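Local structure of porin B (Pseudomonas putida, 4GEY) at residues A[159-164]-A[311-316]; A[236-241]-A[290-295]; A[255-260]-A[317-322]. The protein forms a beta-barrel channel in the outer membrane that probably lets glucose and related sugars pass. The protein carries 2 engineered substitutions. One frame throughout, in Å; residues are numbered along the deposited sequence.

Contact 1 of 3, residues A[159-164]-A[311-316]; sequences NSFPCD and SLFANF
Phe161 lays one face of its ring over the side-chain amide of Asn315, with ND2 of Asn315 3.4 Å from CE1 of Phe161 and nearer the rim than the ring centre. The amide stands perpendicular to the ring, while CD of Pro162 lies over the opposite face. A chi1 of -172°, with CG opposite the backbone N, carries the Phe161 ring out from the loop toward the strand. There its leading edge meets a second ring: CZ of Phe161 comes over the face of Phe313, 3.6 Å from CD1 of Phe313, in an offset edge-to-face pair with the planes at 61°. Were an alanine to stand in for Phe161, the Asn315 amide would probably lose its aromatic cover and the face of Phe313 its neighbour, leaving a gap between loop and strand.

Beside the rings the join runs through water. One water takes a hydrogen bond from ND2 of Asn159, 3.0 Å away, and also reaches OD1 of Asn315. Another lies 2.8 Å from OD1 of Asn315 and bonds to the backbone O of Asn159. OD1 of Asn159 is held by Ser173 and the backbone N of Val175, and ND2 of Asn315 by Gln331 of the next strand. The disulfide Cys163-Cys171 closes a short ring within the loop, which folds inside the barrel against strand 309-319. The chemistry is thus divided: the aromatic pair makes the apolar part, while two waters bridge the buried asparagines, which share no direct hydrogen bond, consistent with a loop seated on a hydrated channel wall.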
loop_
_atom_site.group_PDB
_atom_site.type_symbol
_atom_site.label_atom_id
_atom_site.label_comp_id
_atom_site.label_asym_id
_atom_site.label_seq_id
_atom_site.Cartn_x
_atom_site.Cartn_y
_atom_site.Cartn_z
ATOM N N ASN A 159 9.470 -3.111 1.987
ATOM C CA ASN A 159 8.553 -3.650 0.979
ATOM C C ASN A 159 7.944 -2.506 0.168
ATOM O O ASN A 159 6.839 -2.605 -0.359
ATOM C CB ASN A 159 7.473 -4.492 1.686
ATOM C CG ASN A 159 6.515 -5.186 0.721
ATOM O OD1 ASN A 159 5.301 -5.193 0.935
ATOM N ND2 ASN A 159 7.054 -5.768 -0.338
ATOM N N SER A 160 8.677 -1.402 0.089
ATOM C CA SER A 160 8.171 -0.181 -0.535
ATOM C C SER A 160 7.973 -0.334 -2.033
ATOM O O SER A 160 8.806 -0.932 -2.713
ATOM C CB SER A 160 9.122 0.973 -0.260
ATOM O OG SER A 160 9.395 1.089 1.110
ATOM N N PHE A 161 6.870 0.223 -2.531
ATOM C CA PHE A 161 6.501 0.189 -3.955
ATOM C C PHE A 161 5.730 1.486 -4.223
ATOM O O PHE A 161 5.047 1.971 -3.332
ATOM C CB PHE A 161 5.634 -1.051 -4.239
ATOM C CG PHE A 161 5.353 -1.297 -5.712
ATOM C CD1 PHE A 161 6.345 -1.783 -6.557
ATOM C CD2 PHE A 161 4.084 -1.067 -6.241
ATOM C CE1 PHE A 161 6.086 -2.006 -7.899
ATOM C CE2 PHE A 161 3.813 -1.294 -7.583
ATOM C CZ PHE A 161 4.812 -1.757 -8.417
ATOM N N PRO A 162 5.849 2.064 -5.439
ATOM C CA PRO A 162 5.180 3.349 -5.725
ATOM C C PRO A 162 3.659 3.246 -5.731
ATOM O O PRO A 162 3.079 2.176 -5.521
ATOM C CB PRO A 162 5.674 3.710 -7.132
ATOM C CG PRO A 162 6.939 2.951 -7.315
ATOM C CD PRO A 162 6.747 1.655 -6.535
ATOM N N CYS A 163 3.003 4.363 -5.994
ATOM C CA CYS A 163 1.551 4.390 -5.936
ATOM C C CYS A 163 0.966 5.237 -7.055
ATOM O O CYS A 163 0.294 6.244 -6.807
ATOM C CB CYS A 163 1.074 4.915 -4.585
ATOM S SG CYS A 163 -0.675 4.621 -4.299
ATOM N N ASP A 164 1.222 4.818 -8.287
ATOM C CA ASP A 164 0.667 5.514 -9.433
ATOM C C ASP A 164 -0.641 4.873 -9.900
ATOM O O ASP A 164 -1.552 5.585 -10.348
ATOM C CB ASP A 164 1.688 5.616 -10.562
ATOM C CG ASP A 164 2.759 6.653 -10.279
ATOM O OD1 ASP A 164 2.458 7.628 -9.551
ATOM O OD2 ASP A 164 3.900 6.493 -10.779
ATOM N N SER A 311 9.576 0.071 -18.371
ATOM C CA SER A 311 9.956 -0.470 -17.071
ATOM C C SER A 311 9.065 -1.652 -16.717
ATOM O O SER A 311 7.843 -1.574 -16.883
ATOM C CB SER A 311 9.832 0.590 -15.978
ATOM O OG SER A 311 10.932 1.477 -15.964
ATOM N N LEU A 312 9.666 -2.735 -16.225
ATOM C CA LEU A 312 8.900 -3.896 -15.778
ATOM C C LEU A 312 8.852 -3.909 -14.264
ATOM O O LEU A 312 9.734 -3.354 -13.612
ATOM C CB LEU A 312 9.533 -5.197 -16.265
ATOM C CG LEU A 312 9.712 -5.349 -17.773
ATOM C CD1 LEU A 312 10.094 -6.782 -18.134
ATOM C CD2 LEU A 312 8.453 -4.898 -18.502
ATOM N N PHE A 313 7.826 -4.531 -13.695
ATOM C CA PHE A 313 7.780 -4.688 -12.246
ATOM C C PHE A 313 7.087 -5.965 -11.834
ATOM O O PHE A 313 6.245 -6.488 -12.568
ATOM C CB PHE A 313 7.137 -3.472 -11.546
ATOM C CG PHE A 313 5.673 -3.261 -11.871
ATOM C CD1 PHE A 313 4.683 -3.983 -11.220
ATOM C CD2 PHE A 313 5.284 -2.308 -12.804
ATOM C CE1 PHE A 313 3.342 -3.779 -11.506
ATOM C CE2 PHE A 313 3.934 -2.096 -13.093
ATOM C CZ PHE A 313 2.965 -2.835 -12.437
ATOM N N ALA A 314 7.436 -6.442 -10.639
ATOM C CA ALA A 314 6.819 -7.632 -10.058
ATOM C C ALA A 314 6.867 -7.614 -8.542
ATOM O O ALA A 314 7.791 -7.078 -7.938
ATOM C CB ALA A 314 7.469 -8.890 -10.588
ATOM N N ASN A 315 5.843 -8.197 -7.936
ATOM C CA ASN A 315 5.755 -8.355 -6.494
ATOM C C ASN A 315 5.267 -9.768 -6.196
ATOM O O ASN A 315 4.383 -10.293 -6.877
ATOM C CB ASN A 315 4.768 -7.349 -5.898
ATOM C CG ASN A 315 5.371 -5.969 -5.701
ATOM O OD1 ASN A 315 5.892 -5.649 -4.629
ATOM N ND2 ASN A 315 5.270 -5.128 -6.724
ATOM N N PHE A 316 5.858 -10.384 -5.188
ATOM C CA PHE A 316 5.444 -11.695 -4.722
ATOM C C PHE A 316 5.386 -11.623 -3.208
ATOM O O PHE A 316 6.147 -10.896 -2.562
ATOM C CB PHE A 316 6.427 -12.793 -5.156
ATOM C CG PHE A 316 6.655 -12.853 -6.637
ATOM C CD1 PHE A 316 7.654 -12.091 -7.235
ATOM C CD2 PHE A 316 5.868 -13.662 -7.439
ATOM C CE1 PHE A 316 7.862 -12.139 -8.608
ATOM C CE2 PHE A 316 6.071 -13.720 -8.818
ATOM C CZ PHE A 316 7.063 -12.958 -9.401
HETATM O O HOH W 1 5.712 -7.529 -2.298
HETATM O O HOH W 2 5.133 -4.235 -2.354
#

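Contact 2 of 3, residues A[236-241]-A[290-295]. Engineered in segment 236-241: Met237 (natural residue Val). With C8E ((hydroxyethyloxy)tri(ethyloxy)octane), chain C.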
loop_
_atom_site.group_PDB
_atom_site.type_symbol
_atom_site.label_atom_id
_atom_site.label_comp_id
_atom_site.label_asym_id
_atom_site.label_seq_id
_atom_site.Cartn_x
_atom_site.Cartn_y
_atom_site.Cartn_z
ATOM N N PRO A 236 10.338 -6.401 10.747
ATOM C CA PRO A 236 10.682 -6.670 9.348
ATOM C C PRO A 236 12.181 -6.628 9.113
ATOM O O PRO A 236 12.865 -5.855 9.790
ATOM C CB PRO A 236 10.010 -5.516 8.595
ATOM C CG PRO A 236 9.967 -4.419 9.560
ATOM C CD PRO A 236 9.878 -5.020 10.945
HETATM N N MSE A 237 12.675 -7.452 8.187
HETATM C CA MSE A 237 14.074 -7.400 7.725
HETATM C C MSE A 237 14.090 -7.318 6.208
HETATM O O MSE A 237 13.188 -7.830 5.549
HETATM C CB MSE A 237 14.846 -8.651 8.140
HETATM C CG MSE A 237 14.624 -9.078 9.560
HETATM SE SE MSE A 237 15.272 -10.900 9.871
HETATM C CE MSE A 237 17.195 -10.579 9.683
ATOM N N GLU A 238 15.116 -6.707 5.640
ATOM C CA GLU A 238 15.125 -6.544 4.193
ATOM C C GLU A 238 16.503 -6.317 3.608
ATOM O O GLU A 238 17.362 -5.690 4.225
ATOM C CB GLU A 238 14.220 -5.384 3.791
ATOM C CG GLU A 238 13.741 -5.436 2.361
ATOM C CD GLU A 238 12.755 -4.326 2.056
ATOM O OE1 GLU A 238 12.802 -3.277 2.745
ATOM O OE2 GLU A 238 11.929 -4.505 1.139
ATOM N N ALA A 239 16.700 -6.838 2.407
ATOM C CA ALA A 239 17.879 -6.531 1.619
ATOM C C ALA A 239 17.380 -5.867 0.351
ATOM O O ALA A 239 16.420 -6.343 -0.260
ATOM C CB ALA A 239 18.657 -7.800 1.300
ATOM N N VAL A 240 18.006 -4.755 -0.025
ATOM C CA VAL A 240 17.576 -3.983 -1.189
ATOM C C VAL A 240 18.753 -3.717 -2.124
ATOM O O VAL A 240 19.674 -2.965 -1.793
ATOM C CB VAL A 240 16.889 -2.666 -0.769
ATOM C CG1 VAL A 240 16.619 -1.777 -1.968
ATOM C CG2 VAL A 240 15.599 -2.953 -0.017
ATOM N N TRP A 241 18.719 -4.356 -3.293
ATOM C CA TRP A 241 19.770 -4.219 -4.299
ATOM C C TRP A 241 19.291 -3.300 -5.433
ATOM O O TRP A 241 18.235 -3.543 -6.031
ATOM C CB TRP A 241 20.109 -5.598 -4.858
ATOM C CG TRP A 241 21.238 -5.640 -5.851
ATOM C CD1 TRP A 241 22.337 -4.839 -5.881
ATOM C CD2 TRP A 241 21.372 -6.550 -6.955
ATOM N NE1 TRP A 241 23.159 -5.201 -6.922
ATOM C CE2 TRP A 241 22.586 -6.244 -7.602
ATOM C CE3 TRP A 241 20.585 -7.596 -7.456
ATOM C CZ2 TRP A 241 23.033 -6.944 -8.728
ATOM C CZ3 TRP A 241 21.032 -8.295 -8.568
ATOM C CH2 TRP A 241 22.241 -7.962 -9.193
ATOM N N GLY A 290 6.183 -13.966 7.428
ATOM C CA GLY A 290 6.109 -14.128 5.986
ATOM C C GLY A 290 7.293 -13.542 5.250
ATOM O O GLY A 290 8.199 -13.000 5.881
ATOM N N TRP A 291 7.285 -13.654 3.920
ATOM C CA TRP A 291 8.386 -13.183 3.077
ATOM C C TRP A 291 7.861 -12.341 1.928
ATOM O O TRP A 291 6.666 -12.342 1.628
ATOM C CB TRP A 291 9.141 -14.350 2.446
ATOM C CG TRP A 291 9.768 -15.322 3.374
ATOM C CD1 TRP A 291 9.152 -16.354 4.026
ATOM C CD2 TRP A 291 11.156 -15.407 3.708
ATOM N NE1 TRP A 291 10.070 -17.064 4.761
ATOM C CE2 TRP A 291 11.308 -16.499 4.585
ATOM C CE3 TRP A 291 12.284 -14.658 3.359
ATOM C CZ2 TRP A 291 12.541 -16.852 5.126
ATOM C CZ3 TRP A 291 13.507 -15.017 3.890
ATOM C CH2 TRP A 291 13.625 -16.099 4.765
ATOM N N TRP A 292 8.762 -11.639 1.254
ATOM C CA TRP A 292 8.347 -10.816 0.125
ATOM C C TRP A 292 9.483 -10.551 -0.843
ATOM O O TRP A 292 10.665 -10.571 -0.467
ATOM C CB TRP A 292 7.757 -9.494 0.595
ATOM C CG TRP A 292 8.753 -8.500 1.089
ATOM C CD1 TRP A 292 9.591 -7.716 0.333
ATOM C CD2 TRP A 292 8.993 -8.138 2.452
ATOM N NE1 TRP A 292 10.349 -6.908 1.146
ATOM C CE2 TRP A 292 10.002 -7.144 2.450
ATOM C CE3 TRP A 292 8.462 -8.560 3.674
ATOM C CZ2 TRP A 292 10.486 -6.570 3.624
ATOM C CZ3 TRP A 292 8.948 -7.992 4.838
ATOM C CH2 TRP A 292 9.949 -7.003 4.803
ATOM N N VAL A 293 9.106 -10.315 -2.095
ATOM C CA VAL A 293 10.051 -9.896 -3.116
ATOM C C VAL A 293 9.438 -8.707 -3.838
ATOM O O VAL A 293 8.245 -8.701 -4.154
ATOM C CB VAL A 293 10.367 -11.016 -4.167
ATOM C CG1 VAL A 293 11.233 -10.456 -5.289
ATOM C CG2 VAL A 293 11.056 -12.220 -3.527
ATOM N N VAL A 294 10.248 -7.682 -4.069
ATOM C CA VAL A 294 9.853 -6.610 -4.966
ATOM C C VAL A 294 10.942 -6.441 -5.988
ATOM O O VAL A 294 12.122 -6.378 -5.644
ATOM C CB VAL A 294 9.674 -5.274 -4.256
ATOM C CG1 VAL A 294 8.854 -4.332 -5.149
ATOM C CG2 VAL A 294 8.997 -5.477 -2.909
ATOM N N ALA A 295 10.547 -6.374 -7.249
ATOM C CA ALA A 295 11.503 -6.163 -8.303
ATOM C C ALA A 295 10.966 -5.117 -9.268
ATOM O O ALA A 295 9.800 -5.151 -9.646
ATOM C CB ALA A 295 11.790 -7.465 -9.012
HETATM C C1 C8E C . 15.792 -12.529 4.197
HETATM C C2 C8E C . 15.988 -11.151 4.799
HETATM C C3 C8E C . 17.422 -10.709 4.543
HETATM C C4 C8E C . 18.151 -10.388 5.842
HETATM C C5 C8E C . 18.792 -9.007 5.796
HETATM C C6 C8E C . 18.479 -8.246 7.082
HETATM C C7 C8E C . 19.737 -8.026 7.910
HETATM C C8 C8E C . 19.514 -7.080 9.086
HETATM O O9 C8E C . 20.260 -5.893 8.884
HETATM C C10 C8E C . 20.663 -5.279 10.098
HETATM C C11 C8E C . 21.330 -3.924 9.851
HETATM O O12 C8E C . 22.149 -3.573 10.952
#
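Trp292 and Glu238 make the tight part of this contact, reaching past the intervening strand 248-259 on the channel side of the wall. The indole NE1 of Trp292 donates to OE2 of Glu238 over 2.9 Å, a moderately bent bond at 147°. The acceptor lies close to the plane of the indole but is met from above the plane of its own carboxylate, and the two flat groups are nearly perpendicular. CG of Trp292 sits between its backbone N and carbonyl carbon (chi1 75°), which swings the indole across toward 236-241. Its far corner, CH2 of Trp292, lies 4.1 Å from CB of Pro236 and 3.4 Å from the backbone O of Met237.

The outer face is looser. Here the octyl tail of a bound C8E detergent runs along the wall, C1 of C8E 3.4 Å from CZ3 of Trp291 at the ring edge and C6 of C8E 3.7 Å from CE of Met237, an engineered selenomethionine.

OE1 of Glu238 forms a salt bridge with Arg253 and accepts a hydrogen bond from Gln206, and OE2 also accepts from the backbone N of Asn159. With donors gathered round both oxygens and a cation beside them, this buried carboxylate is probably kept ionised.

Contact 3 of 3, residues A[255-260]-A[317-322]; sequences GYYYST and TVHDKA
The rings of Tyr257 and His319 meet rim to rim: neither lies over the face of the other, and their planes are turned 41° apart with the centroids 5.9 Å from each other. At the edge of the Tyr257 ring, close to its plane, are ND1 of His319 and a water; at the edge of the imidazole is the phenol end of Tyr257. OH of Tyr257 and ND1 of His319 are hydrogen-bonded, modelled at 2.5 Å, a length that deserves little weight at this resolution; either atom could be the donor. A chi1 of 62° tucks CG of Tyr257 in over its own backbone, and the phenol reaches past strand 282-298 toward strand 309-319.

The water continues the chain of bonds. It sits 2.7 Å from OH of Tyr257 and donates to OD2 of Asp320 over 3.0 Å, so that it links Tyr257 to Asp320, while His319 joins through the tyrosine hydroxyl. Asp320 is in turn fixed by the backbone N of His289 through OD2 and by Thr323 through OD1.

Strands 248-259 and 309-319 flank strand 282-298, so the two side chains reach across a whole strand on the inner side of the barrel. Trp292 of that middle strand touches Tyr257, Val179 touches both side chains, and helix 175-178 meets the pair through Val175 against Tyr257 and Trp178 against His319.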
loop_
_atom_site.group_PDB
_atom_site.type_symbol
_atom_site.label_atom_id
_atom_site.label_comp_id
_atom_site.label_asym_id
_atom_site.label_seq_id
_atom_site.Cartn_x
_atom_site.Cartn_y
_atom_site.Cartn_z
ATOM N N GLY A 255 12.690 -9.664 1.556
ATOM C CA GLY A 255 12.409 -9.419 2.961
ATOM C C GLY A 255 11.631 -10.490 3.702
ATOM O O GLY A 255 11.035 -11.393 3.110
ATOM N N TYR A 256 11.632 -10.362 5.023
ATOM C CA TYR A 256 10.946 -11.279 5.919
ATOM C C TYR A 256 10.377 -10.438 7.067
ATOM O O TYR A 256 10.995 -9.460 7.487
ATOM C CB TYR A 256 11.937 -12.337 6.426
ATOM C CG TYR A 256 11.464 -13.138 7.617
ATOM C CD1 TYR A 256 10.711 -14.301 7.451
ATOM C CD2 TYR A 256 11.769 -12.736 8.911
ATOM C CE1 TYR A 256 10.267 -15.025 8.546
ATOM C CE2 TYR A 256 11.328 -13.449 10.003
ATOM C CZ TYR A 256 10.587 -14.594 9.823
ATOM O OH TYR A 256 10.168 -15.310 10.927
ATOM N N TYR A 257 9.191 -10.781 7.554
ATOM C CA TYR A 257 8.656 -10.111 8.745
ATOM C C TYR A 257 8.293 -11.134 9.816
ATOM O O TYR A 257 7.945 -12.281 9.510
ATOM C CB TYR A 257 7.427 -9.241 8.428
ATOM C CG TYR A 257 6.258 -10.023 7.883
ATOM C CD1 TYR A 257 5.321 -10.586 8.729
ATOM C CD2 TYR A 257 6.103 -10.212 6.525
ATOM C CE1 TYR A 257 4.267 -11.319 8.240
ATOM C CE2 TYR A 257 5.040 -10.942 6.022
ATOM C CZ TYR A 257 4.131 -11.494 6.888
ATOM O OH TYR A 257 3.082 -12.227 6.397
ATOM N N TYR A 258 8.362 -10.698 11.067
ATOM C CA TYR A 258 7.967 -11.528 12.191
ATOM C C TYR A 258 7.176 -10.666 13.161
ATOM O O TYR A 258 7.574 -9.543 13.479
ATOM C CB TYR A 258 9.186 -12.151 12.879
ATOM C CG TYR A 258 8.824 -13.100 13.999
ATOM C CD1 TYR A 258 8.481 -14.431 13.739
ATOM C CD2 TYR A 258 8.830 -12.677 15.325
ATOM C CE1 TYR A 258 8.153 -15.299 14.772
ATOM C CE2 TYR A 258 8.490 -13.542 16.356
ATOM C CZ TYR A 258 8.158 -14.845 16.072
ATOM O OH TYR A 258 7.832 -15.692 17.107
ATOM N N SER A 259 6.048 -11.190 13.616
ATOM C CA SER A 259 5.152 -10.419 14.449
ATOM C C SER A 259 4.927 -11.119 15.764
ATOM O O SER A 259 4.486 -12.257 15.786
ATOM C CB SER A 259 3.816 -10.228 13.744
ATOM O OG SER A 259 2.901 -9.541 14.582
ATOM N N THR A 260 5.195 -10.424 16.862
ATOM C CA THR A 260 5.186 -11.053 18.173
ATOM C C THR A 260 3.824 -11.068 18.852
ATOM O O THR A 260 3.704 -11.499 19.988
ATOM C CB THR A 260 6.225 -10.402 19.101
ATOM O OG1 THR A 260 5.824 -9.058 19.417
ATOM C CG2 THR A 260 7.588 -10.379 18.422
ATOM N N THR A 317 4.490 -12.391 -2.629
ATOM C CA THR A 317 4.257 -12.264 -1.220
ATOM C C THR A 317 3.839 -13.646 -0.741
ATOM O O THR A 317 3.220 -14.414 -1.489
ATOM C CB THR A 317 3.196 -11.172 -1.007
ATOM O OG1 THR A 317 3.673 -10.163 -0.109
ATOM C CG2 THR A 317 1.929 -11.749 -0.524
ATOM N N VAL A 318 4.236 -13.989 0.475
ATOM C CA VAL A 318 3.995 -15.325 1.029
ATOM C C VAL A 318 3.783 -15.212 2.539
ATOM O O VAL A 318 4.565 -14.544 3.233
ATOM C CB VAL A 318 5.167 -16.299 0.706
ATOM C CG1 VAL A 318 5.334 -17.338 1.793
ATOM C CG2 VAL A 318 4.947 -16.987 -0.635
ATOM N N HIS A 319 2.729 -15.859 3.041
ATOM C CA HIS A 319 2.307 -15.699 4.440
ATOM C C HIS A 319 2.017 -17.005 5.149
ATOM O O HIS A 319 1.690 -18.004 4.507
ATOM C CB HIS A 319 1.077 -14.809 4.508
ATOM C CG HIS A 319 1.223 -13.562 3.712
ATOM N ND1 HIS A 319 1.916 -12.467 4.179
ATOM C CD2 HIS A 319 0.826 -13.250 2.459
ATOM C CE1 HIS A 319 1.912 -11.521 3.259
ATOM N NE2 HIS A 319 1.245 -11.968 2.213
ATOM N N ASP A 320 2.123 -16.993 6.476
ATOM C CA ASP A 320 1.974 -18.220 7.235
ATOM C C ASP A 320 0.580 -18.826 7.063
ATOM O O ASP A 320 -0.431 -18.151 7.281
ATOM C CB ASP A 320 2.377 -18.038 8.714
ATOM C CG ASP A 320 1.398 -17.178 9.509
ATOM O OD1 ASP A 320 0.434 -17.753 10.076
ATOM O OD2 ASP A 320 1.616 -15.942 9.601
ATOM N N LYS A 321 0.547 -20.097 6.640
ATOM C CA LYS A 321 -0.699 -20.842 6.442
ATOM C C LYS A 321 -1.524 -20.954 7.720
ATOM O O LYS A 321 -2.734 -21.127 7.661
ATOM C CB LYS A 321 -0.423 -22.255 5.918
ATOM C CG LYS A 321 0.183 -22.349 4.510
ATOM C CD LYS A 321 -0.833 -22.068 3.387
ATOM C CE LYS A 321 -0.785 -23.119 2.255
ATOM N NZ LYS A 321 0.520 -23.259 1.542
ATOM N N ALA A 322 -0.878 -20.866 8.872
ATOM C CA ALA A 322 -1.592 -21.020 10.134
ATOM C C ALA A 322 -2.665 -19.952 10.344
ATOM O O ALA A 322 -3.814 -20.285 10.663
ATOM C CB ALA A 322 -0.624 -21.064 11.321
HETATM O O HOH W 3 1.292 -13.448 8.047
#

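All three contacts belong to one patch of the barrel wall, the successive antiparallel strands 232-245, 248-259, 282-298 and 309-319. Contacts 2 and 3 each skip a strand, whereas contact 1 brings the loop 159-164 onto the last of the four. The centre of contact 2 is about 12 Å from that of either other contact; those of 1 and 3 are about 19 Å apart. Along the chain the loop comes first, then 236-241, 255-260, 290-295 and finally 311-316, which runs directly into 317-322. The backbone N of Asn159, hydrogen-bonded to OE2 of Glu238, joins contact 1, where the inner loop sits on the wall, to contact 2; contact 3 joins two wall strands farther along, all on the channel side.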